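Local coordinates for protein response regulator FixJ (Bradyrhizobium japonicum, PDB 5XSO) that induces, once activated by FixL, expression of nifA, needed to activate the classical nif and fix genes, and of fixK, needed for FixN activation, at residues Phe87-Ile91 / Met125-Ile130; Ile146-Val150 / Leu206-Met212; Ser152-Glu157 / Asn190-Met195. All coordinates share one frame; numbering follows the deposited sequence.

Contact 1: Phe87-Ile91 / Met125-Ile130; sequences FPILI and MIESAI
Pro88 brings the ring that touches here, a puckered pyrrolidine whose CB and CG sit against Ala129: CG is 3.7 Å from Ala129 O, and the two CB atoms, of Pro88 and Ala129, are 3.9 Å apart. Away from the helix, the proline packs on Phe59 and Val110. Two residues on, Leu90 does most of the work. Its CG lies anti to its own carbonyl carbon (chi1 -50°), which sends both methyls to the helix: CD1 rests 3.6 Å from Ile126 CG1, where the two chains cross at about a right angle, while CD1 and CD2 are both 3.7 Å from Met125 CG. Leu90 and Met125 slide past each other in opposite directions. Met125 SD lies 3.9 Å from Leu90 CD2, and the chain bends only beyond it, at CE (chi3 -72°). Strand and helix axes run nearly antiparallel, at 151° and 9.7 Å, as expected where a helix packs on the parallel sheet of a CheY-like receiver domain. Ile89, between the two contact residues, faces instead onto helix 73-82, so the strand alternates between the two layers of helices. The side chains that meet are all aliphatic apart from a thioether, and the touching residues are buried. Between these two segments, then, the joint rests on shape and exclusion of water, without a charge pair or directional bond.

Contact 2: Ile146-Val150 / Leu206-Met212; sequences IAARV and LAMRAGM
Arg149 NH1 lies 4.0 Å from Leu206 CD2 and donates a hydrogen bond to Met195 O, while NE of the same guanidinium forms a salt bridge with Asp145. Held at both positions, the flat group has Ile146 CG1 4.2 Å above its plane, over the centre. Ile146 also carries the middle of the contact. Its CD1 reaches the root of Arg209, 3.5 Å from CB, and sits over one face of the Arg209 guanidinium. The other branch, CG2, stands anti to the backbone N and is thereby turned to Ala210 CB (3.7 Å) and Leu206 O (3.6 Å). The like-charged Arg149 NH1 and Arg209 NH1 stay 6.5 Å apart. One turn on, Val150 slides past Met212 in the opposite direction, its CG2 3.8 Å from SD; helix 155-166 backs the methionine through Arg158 and Met161. The partners Ala210 and Met212 flank Gly211, whose positive phi (58°) lets the chain turn so that Met212 N reaches back to Ala207 O (2.8 Å). This is a Schellman motif, here closing helix 200-209, the last helix of the LuxR-type DNA-binding domain, where it packs on helix 140-152.

Contact 3: Ser152-Glu157 / Asn190-Met195; sequences SLSPRE and NVMTKM. With FMT (formic acid), chain I.
Lys194 meets Glu157 in a salt bridge, and the same glutamate belongs to a capping box with Ser154 that starts helix 155-166 of the LuxR-type domain. In the box Glu157 N donates to Ser154 OG (3.1 Å), and Ser154 N returns an almost straight bond (176°) to Glu157 OE2 (2.8 Å), arriving from above the carboxylate plane, 48° out of it. The same oxygen takes Lys194 NZ at 2.8 Å on its syn lone pair, so two donors grip OE2. The other oxygen, OE1, accepts from a water at 2.7 Å, which in turn accepts from Lys194 NZ. Stretched out beyond CG (chi2 -178°), the lysine carries its ammonium group over the loop to Ser152 O as well (2.9 Å), and a formic acid, probably from the crystallisation liquor, takes a weak bond from it. With an alanine at Glu157, the lysine is likely to lose its counter-charge and Ser154 N its capping acceptor. Along the apolar shaft, Leu153 slides past in the opposite direction, CD2 3.7 Å from Lys194 CD, and its CD1 approaches the sulfur of Met195. Ser152 OG is bonded to Arg149 O of the preceding helix; it also accepts from a water at 2.8 Å, whose other bond goes to Lys194 O at 3.1 Å.

Contact 1 belongs to the receiver domain; contacts 2 and 3 lie on the opposite side of the chain's centre, with centres about 26 Å and 37 Å from its own. Helix 119-138 of contact 1 is followed in the chain by helix 140-152 of contact 2. Contacts 2 and 3, about 12 Å apart between centres, touch directly: Arg149 CG is 3.4 Å from Lys194 O, and Val150 CG2 is 3.7 Å from Met195 CE. The helix of 190-195 also carries the end of the helix-turn-helix motif, residues 170-189. In the receiver, the side chain of Leu90 is about 11 Å from that of Asp65, a probable magnesium ligand.

Contact 1: Phe87-Ile91 / Met125-Ile130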
loop_
_atom_site.group_PDB
_atom_site.type_symbol
_atom_site.label_atom_id
_atom_site.label_comp_id
_atom_site.label_asym_id
_atom_site.label_seq_id
_atom_site.Cartn_x
_atom_site.Cartn_y
_atom_site.Cartn_z
ATOM N N PHE A 87 -5.153 -0.408 0.730
ATOM C CA PHE A 87 -6.266 -0.501 1.700
ATOM C C PHE A 87 -5.721 -0.723 3.107
ATOM O O PHE A 87 -4.945 -1.655 3.320
ATOM C CB PHE A 87 -7.173 -1.676 1.376
ATOM C CG PHE A 87 -7.897 -1.598 0.066
ATOM C CD1 PHE A 87 -8.824 -2.591 -0.246
ATOM C CD2 PHE A 87 -7.670 -0.584 -0.863
ATOM C CE1 PHE A 87 -9.514 -2.572 -1.485
ATOM C CE2 PHE A 87 -8.356 -0.558 -2.071
ATOM C CZ PHE A 87 -9.276 -1.551 -2.383
ATOM N N PRO A 88 -6.140 0.048 4.106
ATOM C CA PRO A 88 -5.763 -0.303 5.480
ATOM C C PRO A 88 -6.495 -1.567 5.925
ATOM O O PRO A 88 -7.644 -1.832 5.519
ATOM C CB PRO A 88 -6.218 0.919 6.302
ATOM C CG PRO A 88 -7.379 1.500 5.518
ATOM C CD PRO A 88 -7.068 1.199 4.045
ATOM N N ILE A 89 -5.840 -2.347 6.784
ATOM C CA ILE A 89 -6.428 -3.588 7.278
ATOM C C ILE A 89 -6.495 -3.590 8.812
ATOM O O ILE A 89 -5.475 -3.381 9.491
ATOM C CB ILE A 89 -5.646 -4.819 6.783
ATOM C CG1 ILE A 89 -5.585 -4.827 5.248
ATOM C CG2 ILE A 89 -6.336 -6.091 7.341
ATOM C CD1 ILE A 89 -4.433 -5.686 4.680
ATOM N N LEU A 90 -7.686 -3.866 9.354
ATOM C CA LEU A 90 -7.871 -4.112 10.781
ATOM C C LEU A 90 -8.176 -5.597 11.006
ATOM O O LEU A 90 -8.930 -6.211 10.231
ATOM C CB LEU A 90 -9.054 -3.282 11.336
ATOM C CG LEU A 90 -9.006 -1.797 10.984
ATOM C CD1 LEU A 90 -10.254 -1.106 11.565
ATOM C CD2 LEU A 90 -7.691 -1.180 11.600
ATOM N N ILE A 91 -7.611 -6.166 12.068
ATOM C CA ILE A 91 -7.703 -7.591 12.362
ATOM C C ILE A 91 -8.544 -7.778 13.612
ATOM O O ILE A 91 -8.247 -7.172 14.653
ATOM C CB ILE A 91 -6.300 -8.200 12.570
ATOM C CG1 ILE A 91 -5.438 -8.025 11.305
ATOM C CG2 ILE A 91 -6.420 -9.642 13.038
ATOM C CD1 ILE A 91 -5.971 -8.765 10.124
ATOM N N MET A 125 -11.808 3.266 15.083
ATOM C CA MET A 125 -10.570 2.753 14.521
ATOM C C MET A 125 -10.604 2.824 13.008
ATOM O O MET A 125 -9.577 3.093 12.371
ATOM C CB MET A 125 -10.349 1.317 15.006
ATOM C CG MET A 125 -9.058 0.641 14.549
ATOM S SD MET A 125 -8.992 -1.025 15.314
ATOM C CE MET A 125 -8.670 -0.604 17.010
ATOM N N ILE A 126 -11.765 2.537 12.415
ATOM C CA ILE A 126 -11.888 2.612 10.970
ATOM C C ILE A 126 -11.680 4.041 10.512
ATOM O O ILE A 126 -11.007 4.292 9.508
ATOM C CB ILE A 126 -13.271 2.089 10.520
ATOM C CG1 ILE A 126 -13.342 0.561 10.684
ATOM C CG2 ILE A 126 -13.580 2.547 9.037
ATOM C CD1 ILE A 126 -14.851 0.012 10.582
ATOM N N GLU A 127 -12.303 5.003 11.211
ATOM C CA GLU A 127 -12.182 6.395 10.769
ATOM C C GLU A 127 -10.732 6.827 10.742
ATOM O O GLU A 127 -10.291 7.512 9.801
ATOM C CB GLU A 127 -12.980 7.336 11.672
ATOM C CG GLU A 127 -14.352 7.616 11.177
ATOM C CD GLU A 127 -14.967 8.797 11.897
ATOM O OE1 GLU A 127 -15.988 8.594 12.591
ATOM O OE2 GLU A 127 -14.411 9.919 11.775
ATOM N N SER A 128 -9.969 6.418 11.751
ATOM C CA SER A 128 -8.563 6.777 11.811
ATOM C C SER A 128 -7.777 6.103 10.698
ATOM O O SER A 128 -6.955 6.743 10.040
ATOM C CB SER A 128 -8.006 6.412 13.183
ATOM O OG SER A 128 -6.592 6.450 13.214
ATOM N N ALA A 129 -8.055 4.821 10.446
ATOM C CA ALA A 129 -7.368 4.055 9.397
ATOM C C ALA A 129 -7.599 4.651 8.021
ATOM O O ALA A 129 -6.682 4.735 7.195
ATOM C CB ALA A 129 -7.891 2.617 9.414
ATOM N N ILE A 130 -8.851 4.988 7.726
ATOM C CA ILE A 130 -9.172 5.550 6.425
ATOM C C ILE A 130 -8.493 6.897 6.267
ATOM O O ILE A 130 -7.898 7.196 5.223
ATOM C CB ILE A 130 -10.689 5.672 6.254
ATOM C CG1 ILE A 130 -11.313 4.300 5.996
ATOM C CG2 ILE A 130 -11.002 6.556 5.052
ATOM C CD1 ILE A 130 -12.845 4.291 5.954
#

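Contact 2: Ile146-Val150 / Leu206-Met212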
loop_
_atom_site.group_PDB
_atom_site.type_symbol
_atom_site.label_atom_id
_atom_site.label_comp_id
_atom_site.label_asym_id
_atom_site.label_seq_id
_atom_site.Cartn_x
_atom_site.Cartn_y
_atom_site.Cartn_z
ATOM N N ILE A 146 5.041 7.167 -11.997
ATOM C CA ILE A 146 6.447 7.459 -11.732
ATOM C C ILE A 146 7.269 6.177 -11.744
ATOM O O ILE A 146 8.357 6.121 -12.338
ATOM C CB ILE A 146 6.593 8.213 -10.401
ATOM C CG1 ILE A 146 6.005 9.620 -10.531
ATOM C CG2 ILE A 146 8.068 8.301 -9.971
ATOM C CD1 ILE A 146 5.875 10.333 -9.222
ATOM N N ALA A 147 6.768 5.134 -11.080
ATOM C CA ALA A 147 7.471 3.854 -11.092
ATOM C C ALA A 147 7.645 3.342 -12.513
ATOM O O ALA A 147 8.684 2.753 -12.850
ATOM C CB ALA A 147 6.701 2.820 -10.250
ATOM N N ALA A 148 6.619 3.511 -13.349
ATOM C CA ALA A 148 6.753 3.101 -14.732
ATOM C C ALA A 148 7.880 3.877 -15.407
ATOM O O ALA A 148 8.645 3.306 -16.198
ATOM C CB ALA A 148 5.448 3.315 -15.483
ATOM N N ARG A 149 7.963 5.185 -15.131
ATOM C CA ARG A 149 9.033 6.002 -15.697
ATOM C C ARG A 149 10.385 5.466 -15.260
ATOM O O ARG A 149 11.296 5.310 -16.078
ATOM C CB ARG A 149 8.868 7.462 -15.268
ATOM C CG ARG A 149 7.711 8.171 -15.963
ATOM C CD ARG A 149 7.639 9.644 -15.509
ATOM N NE ARG A 149 6.279 10.023 -15.154
ATOM C CZ ARG A 149 5.933 11.146 -14.516
ATOM N NH1 ARG A 149 6.860 12.050 -14.179
ATOM N NH2 ARG A 149 4.649 11.378 -14.224
ATOM N N VAL A 150 10.523 5.165 -13.963
ATOM C CA VAL A 150 11.799 4.643 -13.455
ATOM C C VAL A 150 12.132 3.320 -14.126
ATOM O O VAL A 150 13.290 3.068 -14.481
ATOM C CB VAL A 150 11.737 4.484 -11.923
ATOM C CG1 VAL A 150 13.006 3.755 -11.415
ATOM C CG2 VAL A 150 11.551 5.867 -11.240
ATOM N N LEU A 206 10.639 13.191 -7.626
ATOM C CA LEU A 206 10.100 11.998 -8.262
ATOM C C LEU A 206 10.662 10.742 -7.598
ATOM O O LEU A 206 9.923 9.784 -7.320
ATOM C CB LEU A 206 10.418 12.013 -9.769
ATOM C CG LEU A 206 9.730 13.175 -10.515
ATOM C CD1 LEU A 206 10.265 13.317 -11.968
ATOM C CD2 LEU A 206 8.253 13.043 -10.540
ATOM N N ALA A 207 11.973 10.717 -7.354
ATOM C CA ALA A 207 12.534 9.609 -6.597
ATOM C C ALA A 207 11.898 9.510 -5.203
ATOM O O ALA A 207 11.724 8.399 -4.696
ATOM C CB ALA A 207 14.057 9.737 -6.540
ATOM N N MET A 208 11.503 10.630 -4.582
ATOM C CA MET A 208 10.697 10.543 -3.364
ATOM C C MET A 208 9.442 9.721 -3.624
ATOM O O MET A 208 9.267 8.635 -3.058
ATOM C CB MET A 208 10.325 11.941 -2.848
ATOM C CG MET A 208 11.440 12.703 -2.112
ATOM S SD MET A 208 11.238 14.505 -2.030
ATOM C CE MET A 208 12.859 14.900 -1.587
ATOM N N ARG A 209 8.566 10.225 -4.498
ATOM C CA ARG A 209 7.270 9.596 -4.729
ATOM C C ARG A 209 7.376 8.150 -5.179
ATOM O O ARG A 209 6.394 7.411 -5.056
ATOM C CB ARG A 209 6.474 10.403 -5.746
ATOM C CG ARG A 209 6.006 11.730 -5.210
ATOM C CD ARG A 209 5.875 12.784 -6.303
ATOM N NE ARG A 209 4.477 13.080 -6.619
ATOM C CZ ARG A 209 4.086 13.850 -7.633
ATOM N NH1 ARG A 209 4.988 14.402 -8.444
ATOM N NH2 ARG A 209 2.787 14.058 -7.841
ATOM N N ALA A 210 8.519 7.733 -5.712
ATOM C CA ALA A 210 8.771 6.334 -6.004
ATOM C C ALA A 210 9.481 5.633 -4.853
ATOM O O ALA A 210 9.947 4.500 -5.023
ATOM C CB ALA A 210 9.588 6.191 -7.288
ATOM N N GLY A 211 9.605 6.309 -3.706
ATOM C CA GLY A 211 10.240 5.752 -2.524
ATOM C C GLY A 211 11.662 5.299 -2.731
ATOM O O GLY A 211 12.122 4.393 -2.033
ATOM N N MET A 212 12.380 5.900 -3.670
ATOM C CA MET A 212 13.727 5.428 -3.971
ATOM C C MET A 212 14.756 5.896 -2.960
ATOM O O MET A 212 15.934 5.548 -3.097
ATOM C CB MET A 212 14.154 5.867 -5.371
ATOM C CG MET A 212 13.488 5.072 -6.454
ATOM S SD MET A 212 13.674 5.789 -8.093
ATOM C CE MET A 212 15.403 5.680 -8.453
#

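Contact 3: Ser152-Glu157 / Asn190-Met195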
loop_
_atom_site.group_PDB
_atom_site.type_symbol
_atom_site.label_atom_id
_atom_site.label_comp_id
_atom_site.label_asym_id
_atom_site.label_seq_id
_atom_site.Cartn_x
_atom_site.Cartn_y
_atom_site.Cartn_z
ATOM N N SER A 152 11.394 2.492 -17.025
ATOM C CA SER A 152 11.754 2.698 -18.415
ATOM C C SER A 152 13.221 3.100 -18.591
ATOM O O SER A 152 13.729 3.034 -19.716
ATOM C CB SER A 152 10.871 3.755 -19.077
ATOM O OG SER A 152 11.202 5.092 -18.695
ATOM N N LEU A 153 13.900 3.525 -17.526
ATOM C CA LEU A 153 15.326 3.841 -17.638
ATOM C C LEU A 153 16.138 2.591 -17.977
ATOM O O LEU A 153 15.849 1.509 -17.511
ATOM C CB LEU A 153 15.854 4.399 -16.322
ATOM C CG LEU A 153 15.056 5.582 -15.779
ATOM C CD1 LEU A 153 15.690 5.991 -14.437
ATOM C CD2 LEU A 153 15.191 6.710 -16.806
ATOM N N SER A 154 17.221 2.769 -18.750
ATOM C CA SER A 154 18.172 1.673 -18.953
ATOM C C SER A 154 18.978 1.506 -17.663
ATOM O O SER A 154 18.929 2.363 -16.760
ATOM C CB SER A 154 19.093 2.020 -20.119
ATOM O OG SER A 154 20.068 2.987 -19.671
ATOM N N PRO A 155 19.740 0.425 -17.540
ATOM C CA PRO A 155 20.566 0.273 -16.338
ATOM C C PRO A 155 21.536 1.416 -16.137
ATOM O O PRO A 155 21.669 1.895 -15.001
ATOM C CB PRO A 155 21.283 -1.098 -16.561
ATOM C CG PRO A 155 20.308 -1.850 -17.391
ATOM C CD PRO A 155 19.792 -0.805 -18.381
ATOM N N ARG A 156 22.205 1.907 -17.189
ATOM C CA ARG A 156 23.151 2.987 -16.964
ATOM C C ARG A 156 22.406 4.267 -16.614
ATOM O O ARG A 156 22.907 5.114 -15.867
ATOM C CB ARG A 156 23.954 3.253 -18.222
ATOM C CG ARG A 156 25.038 2.173 -18.562
ATOM C CD ARG A 156 25.794 1.668 -17.331
ATOM N NE ARG A 156 26.919 0.804 -17.706
ATOM C CZ ARG A 156 27.905 0.501 -16.876
ATOM N NH1 ARG A 156 27.911 0.971 -15.620
ATOM N NH2 ARG A 156 28.904 -0.266 -17.305
ATOM N N GLU A 157 21.249 4.467 -17.239
ATOM C CA GLU A 157 20.449 5.652 -16.901
ATOM C C GLU A 157 20.036 5.633 -15.441
ATOM O O GLU A 157 20.030 6.685 -14.772
ATOM C CB GLU A 157 19.208 5.720 -17.805
ATOM C CG GLU A 157 19.588 6.229 -19.211
ATOM C CD GLU A 157 18.633 5.774 -20.264
ATOM O OE1 GLU A 157 18.968 5.987 -21.435
ATOM O OE2 GLU A 157 17.530 5.249 -19.972
ATOM N N ASN A 190 18.623 11.621 -21.208
ATOM C CA ASN A 190 17.616 10.561 -21.251
ATOM C C ASN A 190 16.889 10.421 -19.927
ATOM O O ASN A 190 15.656 10.196 -19.904
ATOM C CB ASN A 190 18.239 9.206 -21.595
ATOM C CG ASN A 190 18.877 9.143 -23.003
ATOM O OD1 ASN A 190 19.650 8.191 -23.332
ATOM N ND2 ASN A 190 18.648 10.158 -23.795
ATOM N N VAL A 191 17.636 10.479 -18.807
ATOM C CA VAL A 191 16.992 10.445 -17.500
ATOM C C VAL A 191 15.949 11.564 -17.382
ATOM O O VAL A 191 14.803 11.338 -16.957
ATOM C CB VAL A 191 18.045 10.549 -16.373
ATOM C CG1 VAL A 191 17.329 10.844 -15.021
ATOM C CG2 VAL A 191 18.756 9.169 -16.251
ATOM N N MET A 192 16.353 12.793 -17.680
ATOM C CA MET A 192 15.431 13.907 -17.487
ATOM C C MET A 192 14.195 13.754 -18.373
ATOM O O MET A 192 13.059 14.029 -17.931
ATOM C CB MET A 192 16.179 15.216 -17.742
ATOM C CG MET A 192 17.466 15.306 -16.875
ATOM S SD MET A 192 17.159 15.205 -15.072
ATOM C CE MET A 192 16.487 16.784 -14.699
ATOM N N THR A 193 14.377 13.308 -19.629
ATOM C CA THR A 193 13.235 13.139 -20.549
ATOM C C THR A 193 12.302 12.008 -20.107
ATOM O O THR A 193 11.068 12.174 -20.079
ATOM C CB THR A 193 13.750 12.890 -21.978
ATOM O OG1 THR A 193 14.532 14.010 -22.376
ATOM C CG2 THR A 193 12.561 12.743 -22.989
ATOM N N LYS A 194 12.869 10.850 -19.746
ATOM C CA LYS A 194 12.047 9.710 -19.377
ATOM C C LYS A 194 11.332 9.962 -18.060
ATOM O O LYS A 194 10.168 9.579 -17.899
ATOM C CB LYS A 194 12.921 8.452 -19.273
ATOM C CG LYS A 194 13.355 7.860 -20.616
ATOM C CD LYS A 194 14.157 6.596 -20.380
ATOM C CE LYS A 194 14.526 5.903 -21.745
ATOM N NZ LYS A 194 15.305 4.613 -21.515
ATOM N N MET A 195 11.978 10.667 -17.141
ATOM C CA MET A 195 11.354 10.984 -15.868
ATOM C C MET A 195 10.454 12.215 -15.933
ATOM O O MET A 195 9.667 12.436 -15.002
ATOM C CB MET A 195 12.414 11.191 -14.787
ATOM C CG MET A 195 13.220 9.974 -14.411
ATOM S SD MET A 195 12.215 8.535 -13.916
ATOM C CE MET A 195 11.412 9.330 -12.549
HETATM C C FMT I . 15.686 2.431 -23.689
HETATM O O1 FMT I . 15.328 1.556 -22.892
HETATM O O2 FMT I . 14.982 3.383 -24.046
HETATM O O HOH W 1 9.475 7.098 -19.598
HETATM O O HOH W 2 17.562 5.162 -23.547
#